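Local coordinates for protein short chain dehydrogenase (A0QTM2 homolog) (PDB 3SC4) that probably acts as an NAD(P)-dependent oxidoreductase of the short-chain dehydrogenase family, built on a Rossmann fold and found as a two-chain assembly, at residues Phe117-Thr128 with Pro165-Cys176; Thr193-Ala201 with Gly269-Pro280. All coordinates share one frame; numbering follows the deposited sequence.

Contact 1: residues Phe117-Thr128 with Pro165-Cys176; sequences FDLMNGIQVRGT and PYMMAKYGMTLC
M120 and F117 meet the first turn of 165-176 through sulfur, methyl and ring contacts. The M120 chain bends at chi3 (-96°), which places CE 3.7 Å from P165 CB while SD stands at the edge of the Y166 ring, 5.5 Å from its centroid: a Met-aromatic contact. M168 makes the reciprocal one, its SD at the edge of the F117 ring, 5.4 Å from the centroid, with CE near the ring plane. Further along, A169 CB packs against M120 CB, and V125 CG2 lies 3.5 Å from A169 O and close to CA of G172, where the absence of a side chain lets the helices approach. The segment axes come within 7.9 Å at 8°, nearly parallel.

Polar contacts centre on Q124, a knob in the hole formed by Y166, A169, K170 and M173. Q124 NE2 donates to M120 O (3.2 Å, N-H...O 160°) from the face of that carbonyl opposite Q124 N, and OE1 accepts from A103 N. K170 NZ adds only a weak bond to Q124 OE1 at 3.4 Å; its stronger partner is L150 O. T128 OG1, bonded to Q124 O in the carbonyl plane, lies across M173, 3.4 Å from M173 CE.

D118 and R126 pair reciprocally with R126 and D118 of the second subunit, and V125 and M168 pack on its M168 and V125, consistent with the four-helix dimer interface common in short-chain dehydrogenases.

Y166 and K170 have the spacing of the family's YxxxK signature. Q124 appears to occupy the position of the family's helix Asn, within a pi-type turn where N121 O takes both V125 N and R126 N. The chemistry thus implies an apolar, sulfur-rich seam whose doubly anchored amide borders the presumed Tyr/Lys pair.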
# COMPACT_ATOMS: atom_id res chain seq x y z
N PHE B 117 -3.37 10.60 -7.56
CA PHE B 117 -3.03 9.34 -6.91
C PHE B 117 -1.55 9.02 -7.08
O PHE B 117 -0.90 8.68 -6.12
CB PHE B 117 -3.88 8.19 -7.50
CG PHE B 117 -3.52 6.85 -6.96
CD1 PHE B 117 -4.21 6.32 -5.90
CD2 PHE B 117 -2.47 6.12 -7.53
CE1 PHE B 117 -3.88 5.08 -5.39
CE2 PHE B 117 -2.13 4.89 -7.03
CZ PHE B 117 -2.84 4.36 -5.95
N ASP B 118 -1.06 9.14 -8.32
CA ASP B 118 0.34 8.82 -8.63
C ASP B 118 1.31 9.73 -7.89
O ASP B 118 2.39 9.33 -7.50
CB ASP B 118 0.63 8.94 -10.12
CG ASP B 118 -0.05 7.88 -10.91
OD1 ASP B 118 -0.48 6.88 -10.32
OD2 ASP B 118 -0.16 8.06 -12.13
N LEU B 119 0.92 10.95 -7.66
CA LEU B 119 1.81 11.81 -6.95
C LEU B 119 1.91 11.32 -5.50
O LEU B 119 3.01 11.27 -4.91
CB LEU B 119 1.33 13.23 -7.13
CG LEU B 119 2.06 14.30 -6.38
CD1 LEU B 119 1.84 15.66 -7.07
CD2 LEU B 119 1.50 14.25 -4.99
N MET B 120 0.79 10.89 -4.93
CA MET B 120 0.80 10.37 -3.55
C MET B 120 1.54 9.01 -3.42
O MET B 120 2.35 8.82 -2.52
CB MET B 120 -0.65 10.23 -3.03
CG MET B 120 -1.38 11.55 -2.84
SD MET B 120 -2.89 11.47 -1.85
CE MET B 120 -3.99 11.33 -3.21
N ASN B 121 1.19 8.07 -4.28
CA ASN B 121 1.79 6.76 -4.31
C ASN B 121 3.27 6.95 -4.64
O ASN B 121 4.16 6.38 -3.98
CB ASN B 121 1.06 5.92 -5.35
CG ASN B 121 1.60 4.48 -5.49
OD1 ASN B 121 1.32 3.59 -4.66
ND2 ASN B 121 2.29 4.23 -6.60
N GLY B 122 3.56 7.83 -5.61
CA GLY B 122 4.93 8.03 -6.07
C GLY B 122 5.85 8.51 -4.98
O GLY B 122 6.90 7.92 -4.73
N ILE B 123 5.46 9.58 -4.31
CA ILE B 123 6.33 10.17 -3.34
C ILE B 123 6.40 9.32 -2.06
O ILE B 123 7.47 9.18 -1.48
CB ILE B 123 5.87 11.60 -2.99
CG1 ILE B 123 6.08 12.51 -4.21
CG2 ILE B 123 6.66 12.11 -1.84
CD1 ILE B 123 5.50 13.93 -4.06
N GLN B 124 5.29 8.74 -1.65
CA GLN B 124 5.23 8.12 -0.32
C GLN B 124 5.51 6.61 -0.30
O GLN B 124 6.27 6.13 0.56
CB GLN B 124 3.89 8.45 0.37
CG GLN B 124 3.90 9.86 0.93
CD GLN B 124 2.52 10.49 1.17
OE1 GLN B 124 2.37 11.27 2.13
NE2 GLN B 124 1.56 10.22 0.30
N VAL B 125 4.88 5.86 -1.19
CA VAL B 125 5.02 4.41 -1.17
C VAL B 125 6.26 4.08 -1.97
O VAL B 125 7.19 3.51 -1.45
CB VAL B 125 3.83 3.71 -1.77
CG1 VAL B 125 4.00 2.22 -1.64
CG2 VAL B 125 2.53 4.21 -1.10
N ARG B 126 6.27 4.48 -3.23
CA ARG B 126 7.42 4.26 -4.07
C ARG B 126 8.65 5.01 -3.53
O ARG B 126 9.74 4.45 -3.45
CB ARG B 126 7.10 4.69 -5.49
CG ARG B 126 8.15 4.26 -6.50
CD ARG B 126 7.74 4.62 -7.92
NE ARG B 126 8.73 4.26 -8.94
CZ ARG B 126 9.67 5.08 -9.41
NH1 ARG B 126 9.82 6.30 -8.91
NH2 ARG B 126 10.50 4.67 -10.38
N GLY B 127 8.45 6.26 -3.15
CA GLY B 127 9.54 7.07 -2.62
C GLY B 127 10.18 6.50 -1.37
O GLY B 127 11.42 6.46 -1.25
N THR B 128 9.36 6.05 -0.42
CA THR B 128 9.91 5.47 0.81
C THR B 128 10.71 4.22 0.48
O THR B 128 11.75 3.97 1.10
CB THR B 128 8.81 5.17 1.83
OG1 THR B 128 8.22 6.42 2.24
CG2 THR B 128 9.37 4.42 3.06
N PRO B 165 -7.36 6.99 -1.33
CA PRO B 165 -6.04 7.29 -1.90
C PRO B 165 -4.98 7.59 -0.85
O PRO B 165 -3.88 7.02 -0.88
CB PRO B 165 -6.31 8.54 -2.75
CG PRO B 165 -7.78 8.47 -3.04
CD PRO B 165 -8.40 7.90 -1.82
N TYR B 166 -5.29 8.50 0.05
CA TYR B 166 -4.33 8.90 1.08
C TYR B 166 -4.06 7.78 2.06
O TYR B 166 -2.93 7.56 2.43
CB TYR B 166 -4.84 10.16 1.81
CG TYR B 166 -3.85 10.79 2.75
CD1 TYR B 166 -2.62 11.23 2.31
CD2 TYR B 166 -4.17 10.96 4.08
CE1 TYR B 166 -1.70 11.82 3.20
CE2 TYR B 166 -3.28 11.54 4.97
CZ TYR B 166 -2.03 11.96 4.55
OH TYR B 166 -1.16 12.55 5.45
N MET B 167 -5.10 7.06 2.49
CA MET B 167 -4.90 5.92 3.39
C MET B 167 -4.00 4.89 2.72
O MET B 167 -3.11 4.34 3.36
CB MET B 167 -6.22 5.28 3.75
CG MET B 167 -6.10 4.03 4.57
SD MET B 167 -5.96 2.53 3.56
CE MET B 167 -7.54 2.52 2.67
N MET B 168 -4.22 4.64 1.44
CA MET B 168 -3.36 3.68 0.72
C MET B 168 -1.88 4.09 0.75
O MET B 168 -0.99 3.25 0.93
CB MET B 168 -3.81 3.53 -0.75
CG MET B 168 -5.01 2.66 -0.91
SD MET B 168 -5.65 2.70 -2.58
CE MET B 168 -4.29 1.90 -3.47
N ALA B 169 -1.65 5.37 0.50
CA ALA B 169 -0.31 5.90 0.44
C ALA B 169 0.32 5.85 1.83
O ALA B 169 1.44 5.35 1.99
CB ALA B 169 -0.31 7.33 -0.13
N LYS B 170 -0.39 6.33 2.85
CA LYS B 170 0.21 6.37 4.18
C LYS B 170 0.39 4.98 4.73
O LYS B 170 1.43 4.70 5.29
CB LYS B 170 -0.58 7.24 5.18
CG LYS B 170 -0.66 8.75 4.86
CD LYS B 170 0.68 9.42 4.52
CE LYS B 170 1.66 9.44 5.69
NZ LYS B 170 2.84 10.38 5.39
N TYR B 171 -0.60 4.10 4.61
CA TYR B 171 -0.43 2.73 5.07
C TYR B 171 0.68 2.00 4.28
O TYR B 171 1.42 1.18 4.83
CB TYR B 171 -1.74 1.95 4.94
CG TYR B 171 -2.78 2.18 6.05
CD1 TYR B 171 -2.73 3.28 6.89
CD2 TYR B 171 -3.82 1.31 6.21
CE1 TYR B 171 -3.71 3.48 7.88
CE2 TYR B 171 -4.78 1.49 7.18
CZ TYR B 171 -4.73 2.58 8.01
OH TYR B 171 -5.70 2.74 8.98
N GLY B 172 0.78 2.30 2.99
CA GLY B 172 1.83 1.75 2.14
C GLY B 172 3.22 2.08 2.65
O GLY B 172 4.09 1.22 2.67
N MET B 173 3.42 3.34 3.09
CA MET B 173 4.68 3.78 3.74
C MET B 173 4.95 2.96 4.98
O MET B 173 6.05 2.47 5.18
CB MET B 173 4.63 5.24 4.19
CG MET B 173 5.01 6.24 3.20
SD MET B 173 4.93 7.92 3.86
CE MET B 173 6.56 8.25 4.53
N THR B 174 3.95 2.83 5.83
CA THR B 174 4.11 2.05 7.06
C THR B 174 4.43 0.59 6.73
O THR B 174 5.38 0.01 7.25
CB THR B 174 2.85 2.20 7.93
OG1 THR B 174 2.77 3.56 8.44
CG2 THR B 174 2.83 1.17 9.10
N LEU B 175 3.71 -0.01 5.80
CA LEU B 175 4.00 -1.40 5.42
C LEU B 175 5.43 -1.58 4.89
O LEU B 175 6.10 -2.59 5.17
CB LEU B 175 2.99 -1.90 4.40
CG LEU B 175 1.59 -2.16 4.96
CD1 LEU B 175 0.63 -2.49 3.82
CD2 LEU B 175 1.65 -3.30 5.98
N CYS B 176 5.91 -0.60 4.14
CA CYS B 176 7.29 -0.64 3.70
C CYS B 176 8.22 -0.69 4.91
O CYS B 176 9.13 -1.53 4.98
CB CYS B 176 7.59 0.56 2.84
SG CYS B 176 9.20 0.49 2.08

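Contact 2: residues Thr193-Ala201 with Gly269-Pro280; sequences TLWPRTTVA and GVDLWVDSPNPP
With chi1 at -166°, CG anti to the backbone N, the W195 indole swings toward 269-280; with chi1 at -164° the D271 carboxylate swings over the indole, where OD2 sits above one face, the two planes only 15° apart. Although W195 NE1 is near OD2, the angle is poor and no hydrogen bond is counted; NE1 donates instead, almost straight and in the ring plane, to L272 O at 2.9 Å. D271 OD2 also lies 2.8 Å from P196 O, an acceptor facing an acceptor, which may raise the carboxylate's pKa. At the six-membered ring of the indole, W195 CZ2 meets W273 CE3 at 3.7 Å, near the plane of the W273 ring.

R197 binds through backbone and side chain alike. Its O accepts from D271 N at 2.7 Å, and V274 CG1 packs against the same oxygen at 3.5 Å. The side chain, extended from CG to NE, runs past S276 and P277 and donates from NH1 to S276 O at 2.9 Å, within the guanidinium plane. N278 O and P279 CA lie over one guanidinium face. P280 CD approaches R197 NH2 to 3.5 Å. A salt bridge from NE to D247 ties the group to helix 245-252.

Residues 271-274 form a type II beta turn, with W273 at its third position adopting positive phi. The whole is a C-terminal loop folded over the exit of strand 190-195, beside the strand 242-244 edge of a Rossmann-type sheet; in short-chain dehydrogenases the loop after this strand typically borders the cofactor and substrate region.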
# COMPACT_ATOMS: atom_id res chain seq x y z
N THR B 193 8.04 3.29 12.43
CA THR B 193 7.25 4.44 11.97
C THR B 193 6.92 5.32 13.16
O THR B 193 6.89 4.85 14.30
CB THR B 193 5.94 4.00 11.29
OG1 THR B 193 5.11 3.38 12.27
CG2 THR B 193 6.20 3.02 10.14
N LEU B 194 6.63 6.59 12.88
CA LEU B 194 6.36 7.57 13.94
C LEU B 194 5.34 8.56 13.46
O LEU B 194 5.51 9.13 12.37
CB LEU B 194 7.66 8.29 14.32
CG LEU B 194 7.64 9.29 15.47
CD1 LEU B 194 7.26 8.57 16.76
CD2 LEU B 194 9.01 10.07 15.62
N TRP B 195 4.32 8.79 14.29
CA TRP B 195 3.12 9.55 13.92
C TRP B 195 2.62 10.36 15.14
O TRP B 195 2.63 9.86 16.26
CB TRP B 195 2.05 8.56 13.48
CG TRP B 195 0.85 9.13 12.75
CD1 TRP B 195 -0.43 9.12 13.18
CD2 TRP B 195 0.83 9.70 11.44
NE1 TRP B 195 -1.25 9.67 12.25
CE2 TRP B 195 -0.50 10.06 11.17
CE3 TRP B 195 1.81 9.99 10.49
CZ2 TRP B 195 -0.88 10.68 9.98
CZ3 TRP B 195 1.44 10.60 9.30
CH2 TRP B 195 0.10 10.94 9.06
N PRO B 196 2.15 11.60 14.94
CA PRO B 196 1.75 12.41 16.06
C PRO B 196 0.26 12.24 16.37
O PRO B 196 -0.52 11.96 15.49
CB PRO B 196 2.02 13.82 15.55
CG PRO B 196 1.71 13.74 14.11
CD PRO B 196 2.01 12.33 13.67
N ARG B 197 -0.13 12.45 17.61
CA ARG B 197 -1.52 12.21 18.00
C ARG B 197 -2.44 13.35 17.62
O ARG B 197 -3.65 13.15 17.52
CB ARG B 197 -1.65 12.00 19.51
CG ARG B 197 -1.26 10.65 19.97
CD ARG B 197 -1.63 10.45 21.42
NE ARG B 197 -1.43 9.06 21.82
CZ ARG B 197 -2.39 8.13 21.89
NH1 ARG B 197 -3.65 8.40 21.59
NH2 ARG B 197 -2.07 6.91 22.27
N THR B 198 -1.89 14.55 17.47
CA THR B 198 -2.68 15.71 17.13
C THR B 198 -2.22 16.23 15.78
O THR B 198 -1.19 15.79 15.27
CB THR B 198 -2.47 16.83 18.13
OG1 THR B 198 -1.18 17.42 17.89
CG2 THR B 198 -2.57 16.31 19.56
N THR B 199 -2.95 17.18 15.21
CA THR B 199 -2.44 17.88 14.04
C THR B 199 -1.27 18.71 14.52
O THR B 199 -1.28 19.16 15.65
CB THR B 199 -3.47 18.82 13.43
OG1 THR B 199 -4.05 19.62 14.47
CG2 THR B 199 -4.54 18.02 12.77
N VAL B 200 -0.29 18.89 13.66
CA VAL B 200 0.88 19.73 13.95
C VAL B 200 0.84 21.00 13.12
O VAL B 200 0.81 20.94 11.90
CB VAL B 200 2.20 19.00 13.61
CG1 VAL B 200 3.36 19.94 13.84
CG2 VAL B 200 2.34 17.74 14.46
N ALA B 201 0.83 22.14 13.79
CA ALA B 201 0.77 23.45 13.13
C ALA B 201 2.18 23.88 12.76
O ALA B 201 3.07 23.90 13.59
CB ALA B 201 0.12 24.47 14.03
N GLY B 269 -7.24 18.62 19.33
CA GLY B 269 -7.82 17.82 18.26
C GLY B 269 -6.98 16.56 18.01
O GLY B 269 -5.86 16.43 18.53
N VAL B 270 -7.51 15.64 17.21
CA VAL B 270 -6.81 14.38 16.94
C VAL B 270 -6.33 14.28 15.51
O VAL B 270 -7.01 14.70 14.58
CB VAL B 270 -7.68 13.11 17.30
CG1 VAL B 270 -7.84 13.00 18.79
CG2 VAL B 270 -9.05 13.10 16.57
N ASP B 271 -5.16 13.69 15.33
CA ASP B 271 -4.64 13.40 13.99
C ASP B 271 -5.53 12.32 13.38
O ASP B 271 -6.29 11.65 14.07
CB ASP B 271 -3.18 12.93 14.12
CG ASP B 271 -2.39 12.96 12.82
OD1 ASP B 271 -2.89 13.44 11.78
OD2 ASP B 271 -1.22 12.52 12.84
N LEU B 272 -5.45 12.15 12.07
CA LEU B 272 -6.01 10.96 11.43
C LEU B 272 -5.37 9.71 12.04
O LEU B 272 -4.19 9.72 12.41
CB LEU B 272 -5.72 10.98 9.93
CG LEU B 272 -6.31 12.11 9.08
CD1 LEU B 272 -6.02 11.87 7.59
CD2 LEU B 272 -7.80 12.26 9.32
N TRP B 273 -6.16 8.64 12.16
CA TRP B 273 -5.70 7.33 12.63
C TRP B 273 -5.37 7.30 14.12
O TRP B 273 -4.69 6.42 14.58
CB TRP B 273 -4.53 6.77 11.76
CG TRP B 273 -4.96 6.60 10.35
CD1 TRP B 273 -5.95 5.78 9.91
CD2 TRP B 273 -4.49 7.31 9.19
NE1 TRP B 273 -6.13 5.92 8.57
CE2 TRP B 273 -5.23 6.83 8.08
CE3 TRP B 273 -3.49 8.26 8.97
CZ2 TRP B 273 -5.03 7.30 6.77
CZ3 TRP B 273 -3.30 8.74 7.65
CH2 TRP B 273 -4.07 8.24 6.57
N VAL B 274 -5.91 8.26 14.87
CA VAL B 274 -5.66 8.36 16.30
C VAL B 274 -6.97 8.61 17.04
O VAL B 274 -7.80 9.42 16.61
CB VAL B 274 -4.64 9.47 16.58
CG1 VAL B 274 -4.59 9.80 18.08
CG2 VAL B 274 -3.27 9.03 16.05
N ASP B 275 -7.14 7.90 18.15
CA ASP B 275 -8.38 8.03 18.96
C ASP B 275 -8.35 9.20 19.91
O ASP B 275 -9.38 9.78 20.18
CB ASP B 275 -8.65 6.75 19.79
CG ASP B 275 -9.21 5.58 18.95
OD1 ASP B 275 -10.10 5.86 18.09
OD2 ASP B 275 -8.77 4.41 19.17
N SER B 276 -7.18 9.53 20.44
CA SER B 276 -7.07 10.52 21.52
C SER B 276 -5.88 11.42 21.36
O SER B 276 -4.83 10.98 20.94
CB SER B 276 -6.92 9.81 22.89
OG SER B 276 -7.96 8.88 23.11
N PRO B 277 -6.01 12.68 21.75
CA PRO B 277 -4.87 13.59 21.63
C PRO B 277 -3.71 13.28 22.58
O PRO B 277 -2.60 13.70 22.30
CB PRO B 277 -5.49 14.95 21.94
CG PRO B 277 -6.67 14.63 22.79
CD PRO B 277 -7.19 13.33 22.35
N ASN B 278 -3.96 12.55 23.66
CA ASN B 278 -2.91 12.18 24.61
C ASN B 278 -2.84 10.68 24.82
O ASN B 278 -3.80 9.96 24.54
CB ASN B 278 -3.12 12.87 25.95
CG ASN B 278 -2.96 14.36 25.85
OD1 ASN B 278 -2.10 14.86 25.14
ND2 ASN B 278 -3.77 15.09 26.59
N PRO B 279 -1.69 10.19 25.29
CA PRO B 279 -1.62 8.76 25.59
C PRO B 279 -2.66 8.34 26.63
O PRO B 279 -3.15 9.19 27.41
CB PRO B 279 -0.19 8.56 26.11
CG PRO B 279 0.58 9.73 25.49
CD PRO B 279 -0.39 10.86 25.47
N PRO B 280 -3.02 7.04 26.63
CA PRO B 280 -3.92 6.54 27.67
C PRO B 280 -3.42 6.88 29.06
O PRO B 280 -2.23 6.71 29.34
CB PRO B 280 -3.92 5.01 27.47
CG PRO B 280 -3.28 4.75 26.10
CD PRO B 280 -2.81 6.08 25.54

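Contact 1 is a buried helix-helix interface beside the sheet and against the second subunit, whereas contact 2 is partly buried, joins a strand end to a loop, and is touched by no other chain of the assembly. Their centres are about 19 Å apart. The chemistry follows the place: methyl, sulfur and small-residue packing around one anchored glutamine amide in 117-128 with 165-176, backbone carbonyls gripped by indole and guanidinium in 193-201 with 269-280. Helix 164-183 bridges them, since Y166, M167 and Y171 pack on W273 (Y171 OH to W273 CD1 3.2 Å), and Y166 also reaches L272. The C-terminal loop therefore lies against the helix bearing the YxxxK signature.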